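YncI copper-binding domain-containing protein (Nocardia farcinica, PDB 3ESM) is of unknown function but may bind copper, this part of a probably membrane-anchored protein forming an immunoglobulin-like domain. Local coordinates at residues 7-12 / 16-21; 20-25 / 131-136; 46-51 / 67-72. The protein carries 2 engineered substitutions. All coordinates share one frame; numbering follows the deposited sequence. Where two conformers were deposited one is given.

Contact 1 (7-12 / 16-21); sequences ADAPGA and GYSVVT
Asp-8 and Thr-21 form an antiparallel hydrogen-bonded pair that ties the edge strand 6-8 to strand 18-25, the two arms of a beta hairpin. Asp-8 N gives its hydrogen to Thr-21 O at 2.9 Å, a somewhat bent bond. The return bond, from Thr-21 N to Asp-8 O, is nearly straight at 171° and lies in the carbonyl plane.

On the inward side the packing is close. Val-20 has CG1 anti to its backbone N (chi1 180°), which sets its two methyls against different alanines: CG2 meets Ala-9 CB at 4.0 Å, while CG1 lies more loosely against Ala-7 CB. Ala-9 CB also touches the backbone, 3.7 Å from Val-19 O, and Leu-135 of the other sheet packs on both alanines. Farther along, Ser-18 OG stands 3.0 Å from Ala-12 N, where the chain loops out through Pro-10 and Gly-11.

The outer side is looser and wet. Asp-8 and Val-19 are exposed, and a water sits between the strands, 2.7 Å from both Val-19 O and Thr-21 OG1. It donates to Val-19 O and, weakly, to Asp-8 O. Beyond the Asp-8/Thr-21 pair, toward Ala-9 and Val-19, direct backbone bonding thus gives way to water, which links two carbonyl oxygens that have no donor between them, while the methyls of Ala-7, Ala-9 and Val-20 pack together.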
loop_
_atom_site.group_PDB
_atom_site.type_symbol
_atom_site.label_atom_id
_atom_site.label_comp_id
_atom_site.label_asym_id
_atom_site.label_seq_id
_atom_site.Cartn_x
_atom_site.Cartn_y
_atom_site.Cartn_z
ATOM N N ALA A 7 -7.932 16.262 5.733
ATOM C CA ALA A 7 -8.749 15.581 6.727
ATOM C C ALA A 7 -9.812 16.577 7.136
ATOM O O ALA A 7 -9.524 17.751 7.372
ATOM C CB ALA A 7 -7.917 15.170 7.937
ATOM N N ASP A 8 -11.054 16.136 7.177
ATOM C CA ASP A 8 -12.139 17.011 7.597
ATOM C C ASP A 8 -13.021 16.303 8.607
ATOM O O ASP A 8 -13.384 15.138 8.422
ATOM C CB ASP A 8 -12.979 17.445 6.397
ATOM C CG ASP A 8 -13.737 18.736 6.653
ATOM O OD1 ASP A 8 -13.096 19.812 6.668
ATOM O OD2 ASP A 8 -14.971 18.676 6.840
ATOM N N ALA A 9 -13.371 17.020 9.673
ATOM C CA ALA A 9 -14.206 16.489 10.724
ATOM C C ALA A 9 -14.662 17.691 11.561
ATOM O O ALA A 9 -14.051 18.018 12.577
ATOM C CB ALA A 9 -13.429 15.524 11.561
ATOM N N PRO A 10 -15.720 18.383 11.103
ATOM C CA PRO A 10 -16.168 19.630 11.743
ATOM C C PRO A 10 -16.392 19.491 13.253
ATOM O O PRO A 10 -15.908 20.320 14.036
ATOM C CB PRO A 10 -17.479 19.942 11.008
ATOM C CG PRO A 10 -17.247 19.378 9.626
ATOM C CD PRO A 10 -16.518 18.058 9.908
ATOM N N GLY A 11 -17.097 18.447 13.666
ATOM C CA GLY A 11 -17.258 18.190 15.095
ATOM C C GLY A 11 -15.925 18.222 15.843
ATOM O O GLY A 11 -15.690 19.095 16.678
ATOM N N ALA A 12 -15.061 17.259 15.519
ATOM C CA ALA A 12 -13.789 16.966 16.215
ATOM C C ALA A 12 -13.430 17.674 17.520
ATOM O O ALA A 12 -12.982 18.827 17.522
ATOM C CB ALA A 12 -12.601 17.014 15.255
ATOM N N GLY A 16 -13.424 13.018 21.815
ATOM C CA GLY A 16 -14.672 12.906 21.082
ATOM C C GLY A 16 -14.622 11.838 20.006
ATOM O O GLY A 16 -13.565 11.269 19.752
ATOM N N TYR A 17 -15.782 11.574 19.425
ATOM C CA TYR A 17 -15.921 10.670 18.298
ATOM C C TYR A 17 -16.264 11.478 17.104
ATOM O O TYR A 17 -17.193 12.310 17.156
ATOM C CB TYR A 17 -17.149 9.825 18.491
ATOM C CG TYR A 17 -16.864 8.656 19.245
ATOM C CD1 TYR A 17 -16.696 7.474 18.595
ATOM C CD2 TYR A 17 -16.731 8.722 20.613
ATOM C CE1 TYR A 17 -16.442 6.411 19.244
ATOM C CE2 TYR A 17 -16.461 7.629 21.298
ATOM C CZ TYR A 17 -16.303 6.466 20.591
ATOM O OH TYR A 17 -16.026 5.288 21.220
ATOM N N SER A 18 -15.559 11.273 15.995
ATOM C CA SER A 18 -15.909 12.059 14.806
ATOM C C SER A 18 -15.923 11.177 13.580
ATOM O O SER A 18 -15.179 10.200 13.537
ATOM C CB SER A 18 -14.895 13.185 14.550
ATOM O OG SER A 18 -14.977 14.218 15.525
ATOM N N VAL A 19 -16.747 11.528 12.594
ATOM C CA VAL A 19 -16.630 10.948 11.255
ATOM C C VAL A 19 -15.552 11.776 10.545
ATOM O O VAL A 19 -15.766 12.968 10.273
ATOM C CB VAL A 19 -17.956 11.054 10.462
ATOM C CG1 VAL A 19 -17.775 10.569 9.034
ATOM C CG2 VAL A 19 -19.078 10.252 11.150
ATOM N N VAL A 20 -14.411 11.152 10.227
ATOM C CA VAL A 20 -13.289 11.847 9.583
ATOM C C VAL A 20 -13.246 11.490 8.119
ATOM O O VAL A 20 -13.279 10.312 7.776
ATOM C CB VAL A 20 -11.948 11.449 10.242
ATOM C CG1 VAL A 20 -10.745 12.166 9.582
ATOM C CG2 VAL A 20 -12.010 11.789 11.713
ATOM N N THR A 21 -13.211 12.508 7.269
ATOM C CA THR A 21 -13.220 12.293 5.830
ATOM C C THR A 21 -11.856 12.671 5.299
ATOM O O THR A 21 -11.408 13.799 5.510
ATOM C CB THR A 21 -14.266 13.189 5.155
ATOM O OG1 THR A 21 -15.590 12.744 5.490
ATOM C CG2 THR A 21 -14.080 13.177 3.619
HETATM O O HOH W 1 -16.369 13.835 7.837
#

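Contact 2 (20-25 / 131-136); sequences VTFRVP and PAPTLT
Val-20 and Phe-22 of strand 18-25 meet Leu-135 and Pro-133 across the interior of the beta sandwich, by apolar packing alone. Val-20 CG2 touches Leu-135 CD1 at 4.3 Å, a branch methyl against a branch methyl. In the leucine CD1 lies anti to CA (chi2 175°), which carries that methyl out to the valine. Two residues along strand 18-25, and two back from Leu-135, the Phe-22 ring brings CD1 to 4.3 Å from Pro-133 CG, with the proline ring carbon approaching the aromatic ring obliquely. The backbones remain well apart, with 8.1 Å between Phe-22 CA and Pro-133 CA, and no hydrogen bond crosses between the segments.

The polar interaction lies within segment 131-136, away from this apolar interface. Thr-134 OG1 donates to Ala-132 O at 2.9 Å, rising well above the carbonyl plane, and so reaches back across Pro-133. The same hydroxyl is also hydrogen-bonded to Ser-102 OG.

Around the contact, Phe-103 of strand 100-109 meets the Phe-22 ring edge-to-face and also packs on Leu-135. Ala-7 of edge strand 6-8 packs against Phe-22, Pro-133 and Leu-135, and strand 85-93 pairs with strand 18-25 on its other side.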
loop_
_atom_site.group_PDB
_atom_site.type_symbol
_atom_site.label_atom_id
_atom_site.label_comp_id
_atom_site.label_asym_id
_atom_site.label_seq_id
_atom_site.Cartn_x
_atom_site.Cartn_y
_atom_site.Cartn_z
ATOM N N VAL A 20 -14.411 11.152 10.227
ATOM C CA VAL A 20 -13.289 11.847 9.583
ATOM C C VAL A 20 -13.246 11.490 8.119
ATOM O O VAL A 20 -13.279 10.312 7.776
ATOM C CB VAL A 20 -11.948 11.449 10.242
ATOM C CG1 VAL A 20 -10.745 12.166 9.582
ATOM C CG2 VAL A 20 -12.010 11.789 11.713
ATOM N N THR A 21 -13.211 12.508 7.269
ATOM C CA THR A 21 -13.220 12.293 5.830
ATOM C C THR A 21 -11.856 12.671 5.299
ATOM O O THR A 21 -11.408 13.799 5.510
ATOM C CB THR A 21 -14.266 13.189 5.155
ATOM O OG1 THR A 21 -15.590 12.744 5.490
ATOM C CG2 THR A 21 -14.080 13.177 3.619
ATOM N N PHE A 22 -11.183 11.733 4.626
ATOM C CA PHE A 22 -9.882 11.996 3.984
ATOM C C PHE A 22 -10.128 12.182 2.505
ATOM O O PHE A 22 -10.645 11.278 1.854
ATOM C CB PHE A 22 -8.904 10.838 4.220
ATOM C CG PHE A 22 -8.553 10.666 5.657
ATOM C CD1 PHE A 22 -7.592 11.478 6.245
ATOM C CD2 PHE A 22 -9.201 9.721 6.430
ATOM C CE1 PHE A 22 -7.285 11.341 7.592
ATOM C CE2 PHE A 22 -8.904 9.573 7.796
ATOM C CZ PHE A 22 -7.961 10.395 8.375
ATOM N N ARG A 23 -9.806 13.366 1.981
ATOM C CA ARG A 23 -10.018 13.621 0.562
ATOM C C ARG A 23 -8.659 13.557 -0.090
ATOM O O ARG A 23 -7.757 14.324 0.256
ATOM C CB ARG A 23 -10.659 14.987 0.340
ATOM C CG ARG A 23 -11.062 15.225 -1.102
ATOM C CD ARG A 23 -11.869 16.517 -1.242
ATOM N NE ARG A 23 -12.476 16.590 -2.560
ATOM C CZ ARG A 23 -12.104 17.446 -3.498
ATOM N NH1 ARG A 23 -11.139 18.317 -3.241
ATOM N NH2 ARG A 23 -12.710 17.440 -4.685
ATOM N N VAL A 24 -8.522 12.629 -1.033
ATOM C CA VAL A 24 -7.240 12.297 -1.626
ATOM C C VAL A 24 -7.170 12.621 -3.114
ATOM O O VAL A 24 -7.999 12.124 -3.891
ATOM C CB VAL A 24 -7.023 10.790 -1.495
ATOM C CG1 VAL A 24 -5.682 10.356 -2.145
ATOM C CG2 VAL A 24 -7.132 10.386 0.003
ATOM N N PRO A 25 -6.172 13.423 -3.522
ATOM C CA PRO A 25 -6.049 13.774 -4.940
ATOM C C PRO A 25 -5.209 12.763 -5.674
ATOM O O PRO A 25 -4.220 12.314 -5.140
ATOM C CB PRO A 25 -5.237 15.061 -4.899
ATOM C CG PRO A 25 -4.292 14.843 -3.706
ATOM C CD PRO A 25 -5.166 14.121 -2.692
ATOM N N PRO A 131 2.579 16.685 3.579
ATOM C CA PRO A 131 2.369 16.696 5.040
ATOM C C PRO A 131 1.354 15.623 5.410
ATOM O O PRO A 131 0.457 15.344 4.606
ATOM C CB PRO A 131 1.704 18.037 5.289
ATOM C CG PRO A 131 1.011 18.378 3.996
ATOM C CD PRO A 131 1.883 17.794 2.904
ATOM N N ALA A 132 1.499 15.030 6.595
ATOM C CA ALA A 132 0.405 14.211 7.143
ATOM C C ALA A 132 -0.831 15.059 7.366
ATOM O O ALA A 132 -0.737 16.168 7.931
ATOM C CB ALA A 132 0.843 13.590 8.473
ATOM N N PRO A 133 -2.015 14.561 6.952
ATOM C CA PRO A 133 -3.258 15.251 7.244
ATOM C C PRO A 133 -3.429 15.424 8.759
ATOM O O PRO A 133 -3.146 14.496 9.522
ATOM C CB PRO A 133 -4.338 14.316 6.705
ATOM C CG PRO A 133 -3.672 13.168 6.131
ATOM C CD PRO A 133 -2.207 13.279 6.239
ATOM N N THR A 134 -3.898 16.586 9.179
ATOM C CA THR A 134 -3.897 16.902 10.608
ATOM C C THR A 134 -5.208 17.547 11.000
ATOM O O THR A 134 -5.838 18.240 10.172
ATOM C CB THR A 134 -2.641 17.804 10.945
ATOM O OG1 THR A 134 -1.433 17.087 10.641
ATOM C CG2 THR A 134 -2.617 18.189 12.417
ATOM N N LEU A 135 -5.667 17.284 12.226
ATOM C CA LEU A 135 -6.857 17.959 12.766
ATOM C C LEU A 135 -6.514 18.735 14.022
ATOM O O LEU A 135 -5.689 18.298 14.799
ATOM C CB LEU A 135 -7.935 16.963 13.176
ATOM C CG LEU A 135 -8.671 16.151 12.114
ATOM C CD1 LEU A 135 -9.593 15.165 12.837
ATOM C CD2 LEU A 135 -9.458 17.086 11.227
ATOM N N THR A 136 -7.180 19.874 14.199
ATOM C CA THR A 136 -7.180 20.604 15.473
ATOM C C THR A 136 -8.351 20.139 16.273
ATOM O O THR A 136 -9.452 20.021 15.743
ATOM C CB THR A 136 -7.363 22.100 15.236
ATOM O OG1 THR A 136 -6.119 22.615 14.782
ATOM C CG2 THR A 136 -7.808 22.806 16.534
#

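Contact 3 (46-51 / 67-72); sequences ARTEPM and VSVTWT. Engineered in segment 46-51: Met-51 (natural residue Leu). With SO4 (sulfate ion), chain B.
Thr-48 and Trp-71 are brought together by their first torsions. In Thr-48 the hydroxyl takes the place between the backbone N and the carbonyl carbon (chi1 55°), which turns CG2 inward; in Trp-71 CG lies opposite the carbonyl carbon (chi1 -68°), and the indole extends to meet that methyl. The contact spans the two sheets of the immunoglobulin-like beta sandwich, from strand 45-48 at the margin of the four-stranded sheet to strand 66-73 of the other.

Thr-48 CG2 lies alongside the tryptophan at 3.8 Å from NE1 and as close to CZ2, approaching the ring system obliquely. The same methyl meets Val-69 CG2 at 3.6 Å. That valine methyl also rests over one face of the indole, towards its rim, so each of the three side chains touches the other two. Met-51, an engineered residue where the natural sequence has leucine, runs out as an extended chain and crosses the tryptophan at about a right angle. Its SD is 3.7 Å from Trp-71 CD1 and 4.4 Å from the centroid of the five-membered ring, an oblique Met-aromatic contact 42° off the ring normal. Phe-88 of strand 85-93 borders both residues.

Away from this packing, a sulfate ion, probably from the crystallisation liquor, accepts a hydrogen bond from Ala-46 N; Ser-45 OG and Arg-60 NH2 bind it as well. The polar edge of the indole is satisfied by water. Two waters lie in the ring plane near NE1, both donating to Glu-49 O and thereby joining loop to strand. One accepts only weakly from the indole N-H; the other stands 3.0 Å from Trp-71 NE1 and 2.8 Å from Glu-49 O.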
loop_
_atom_site.group_PDB
_atom_site.type_symbol
_atom_site.label_atom_id
_atom_site.label_comp_id
_atom_site.label_asym_id
_atom_site.label_seq_id
_atom_site.Cartn_x
_atom_site.Cartn_y
_atom_site.Cartn_z
ATOM N N ALA A 46 -13.349 2.296 15.505
ATOM C CA ALA A 46 -13.072 2.764 14.146
ATOM C C ALA A 46 -13.906 1.937 13.182
ATOM O O ALA A 46 -13.765 0.702 13.133
ATOM C CB ALA A 46 -11.600 2.600 13.822
ATOM N N ARG A 47 -14.790 2.600 12.443
ATOM C CA ARG A 47 -15.713 1.924 11.547
ATOM C C ARG A 47 -15.685 2.690 10.249
ATOM O O ARG A 47 -15.823 3.916 10.250
ATOM C CB ARG A 47 -17.162 2.003 12.089
ATOM C CG ARG A 47 -17.442 1.207 13.347
ATOM C CD ARG A 47 -18.635 1.771 14.158
ATOM N NE ARG A 47 -19.798 2.115 13.348
ATOM C CZ ARG A 47 -20.906 1.373 13.266
ATOM N NH1 ARG A 47 -20.999 0.235 13.950
ATOM N NH2 ARG A 47 -21.919 1.756 12.493
ATOM N N THR A 48 -15.543 1.979 9.136
ATOM C CA THR A 48 -15.634 2.608 7.833
ATOM C C THR A 48 -17.054 2.547 7.311
ATOM O O THR A 48 -17.908 1.809 7.822
ATOM C CB THR A 48 -14.725 1.905 6.801
ATOM O OG1 THR A 48 -15.043 0.503 6.754
ATOM C CG2 THR A 48 -13.256 2.081 7.196
ATOM N N GLU A 49 -17.339 3.339 6.294
ATOM C CA GLU A 49 -18.643 3.187 5.697
ATOM C C GLU A 49 -18.518 2.544 4.344
ATOM O O GLU A 49 -17.484 2.661 3.682
ATOM C CB GLU A 49 -19.394 4.491 5.638
ATOM C CG GLU A 49 -18.702 5.573 4.911
ATOM C CD GLU A 49 -19.441 6.878 5.056
ATOM O OE1 GLU A 49 -19.637 7.569 4.025
ATOM O OE2 GLU A 49 -19.832 7.204 6.207
ATOM N N PRO A 50 -19.575 1.848 3.936
ATOM C CA PRO A 50 -19.575 1.036 2.733
ATOM C C PRO A 50 -19.211 1.928 1.567
ATOM O O PRO A 50 -19.698 3.052 1.464
ATOM C CB PRO A 50 -21.026 0.559 2.640
ATOM C CG PRO A 50 -21.527 0.644 4.059
ATOM C CD PRO A 50 -20.897 1.883 4.584
ATOM N N MET A 51 -18.305 1.437 0.735
ATOM C CA MET A 51 -17.775 2.179 -0.396
ATOM C C MET A 51 -17.808 1.198 -1.574
ATOM O O MET A 51 -16.893 0.373 -1.681
ATOM C CB MET A 51 -16.318 2.547 -0.027
ATOM C CG MET A 51 -15.571 3.497 -0.931
ATOM S SD MET A 51 -13.985 4.065 -0.181
ATOM C CE MET A 51 -13.353 5.001 -1.547
ATOM N N VAL A 67 -5.229 0.743 14.889
ATOM C CA VAL A 67 -3.920 1.359 14.611
ATOM C C VAL A 67 -3.801 1.886 13.180
ATOM O O VAL A 67 -2.955 2.748 12.889
ATOM C CB VAL A 67 -2.721 0.409 14.917
ATOM C CG1 VAL A 67 -2.665 0.065 16.402
ATOM C CG2 VAL A 67 -2.819 -0.863 14.116
ATOM N N SER A 68 -4.609 1.346 12.272
ATOM C CA SER A 68 -4.614 1.862 10.908
ATOM C C SER A 68 -5.846 1.347 10.173
ATOM O O SER A 68 -6.540 0.443 10.663
ATOM C CB SER A 68 -3.365 1.420 10.156
ATOM O OG SER A 68 -3.453 0.052 9.765
ATOM N N VAL A 69 -6.129 1.958 9.033
ATOM C CA VAL A 69 -7.280 1.531 8.212
ATOM C C VAL A 69 -6.783 1.562 6.791
ATOM O O VAL A 69 -5.999 2.456 6.412
ATOM C CB VAL A 69 -8.507 2.450 8.395
ATOM C CG1 VAL A 69 -8.139 3.949 8.256
ATOM C CG2 VAL A 69 -9.634 2.064 7.409
ATOM N N THR A 70 -7.199 0.572 5.995
ATOM C CA THR A 70 -6.748 0.541 4.600
ATOM C C THR A 70 -7.940 0.322 3.700
ATOM O O THR A 70 -8.776 -0.566 3.981
ATOM C CB THR A 70 -5.754 -0.598 4.328
ATOM O OG1 THR A 70 -4.578 -0.447 5.120
ATOM C CG2 THR A 70 -5.379 -0.640 2.825
ATOM N N TRP A 71 -8.077 1.143 2.663
ATOM C CA TRP A 71 -9.110 0.914 1.626
ATOM C C TRP A 71 -8.398 0.471 0.365
ATOM O O TRP A 71 -7.356 1.040 0.009
ATOM C CB TRP A 71 -9.843 2.216 1.311
ATOM C CG TRP A 71 -10.688 2.750 2.390
ATOM C CD1 TRP A 71 -12.028 2.513 2.562
ATOM C CD2 TRP A 71 -10.299 3.672 3.420
ATOM N NE1 TRP A 71 -12.488 3.222 3.652
ATOM C CE2 TRP A 71 -11.453 3.936 4.201
ATOM C CE3 TRP A 71 -9.082 4.280 3.766
ATOM C CZ2 TRP A 71 -11.447 4.834 5.278
ATOM C CZ3 TRP A 71 -9.061 5.161 4.845
ATOM C CH2 TRP A 71 -10.232 5.417 5.604
ATOM N N THR A 72 -8.951 -0.515 -0.335
ATOM C CA THR A 72 -8.281 -1.085 -1.504
ATOM C C THR A 72 -9.314 -1.241 -2.582
ATOM O O THR A 72 -10.396 -1.775 -2.319
ATOM C CB THR A 72 -7.721 -2.480 -1.209
ATOM O OG1 THR A 72 -6.826 -2.405 -0.086
ATOM C CG2 THR A 72 -6.950 -2.996 -2.450
HETATM S S SO4 B . -15.831 -0.511 16.902
HETATM O O1 SO4 B . -16.678 -1.528 16.264
HETATM O O2 SO4 B . -14.895 0.074 15.941
HETATM O O3 SO4 B . -16.727 0.496 17.463
HETATM O O4 SO4 B . -15.003 -1.140 17.932
HETATM O O HOH W 2 -15.208 1.652 3.152
HETATM O O HOH W 3 -15.234 4.029 4.580
#

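Contacts 1 and 2 adjoin, with centres 10 Å apart, and share Val-20 and Thr-21. Val-20 takes part in both, facing Ala-9 in the hairpin and Leu-135 in the opposite sheet. Ala-7 CB joins them further, 3.9 Å from both Pro-133 CB and Phe-22 CE1. Contact 3 lies about 14 Å from each of the others, centre to centre, and touches neither, although the nearest atoms come within about 5 Å. It bridges the two sheets near strand 45-48, at the far margin of the four-stranded sheet from strand 6-8, and is nested in the chain loop that contact 2 closes. The sulfate ion, held at Ala-46 of contact 3, is no evidence of a functional site.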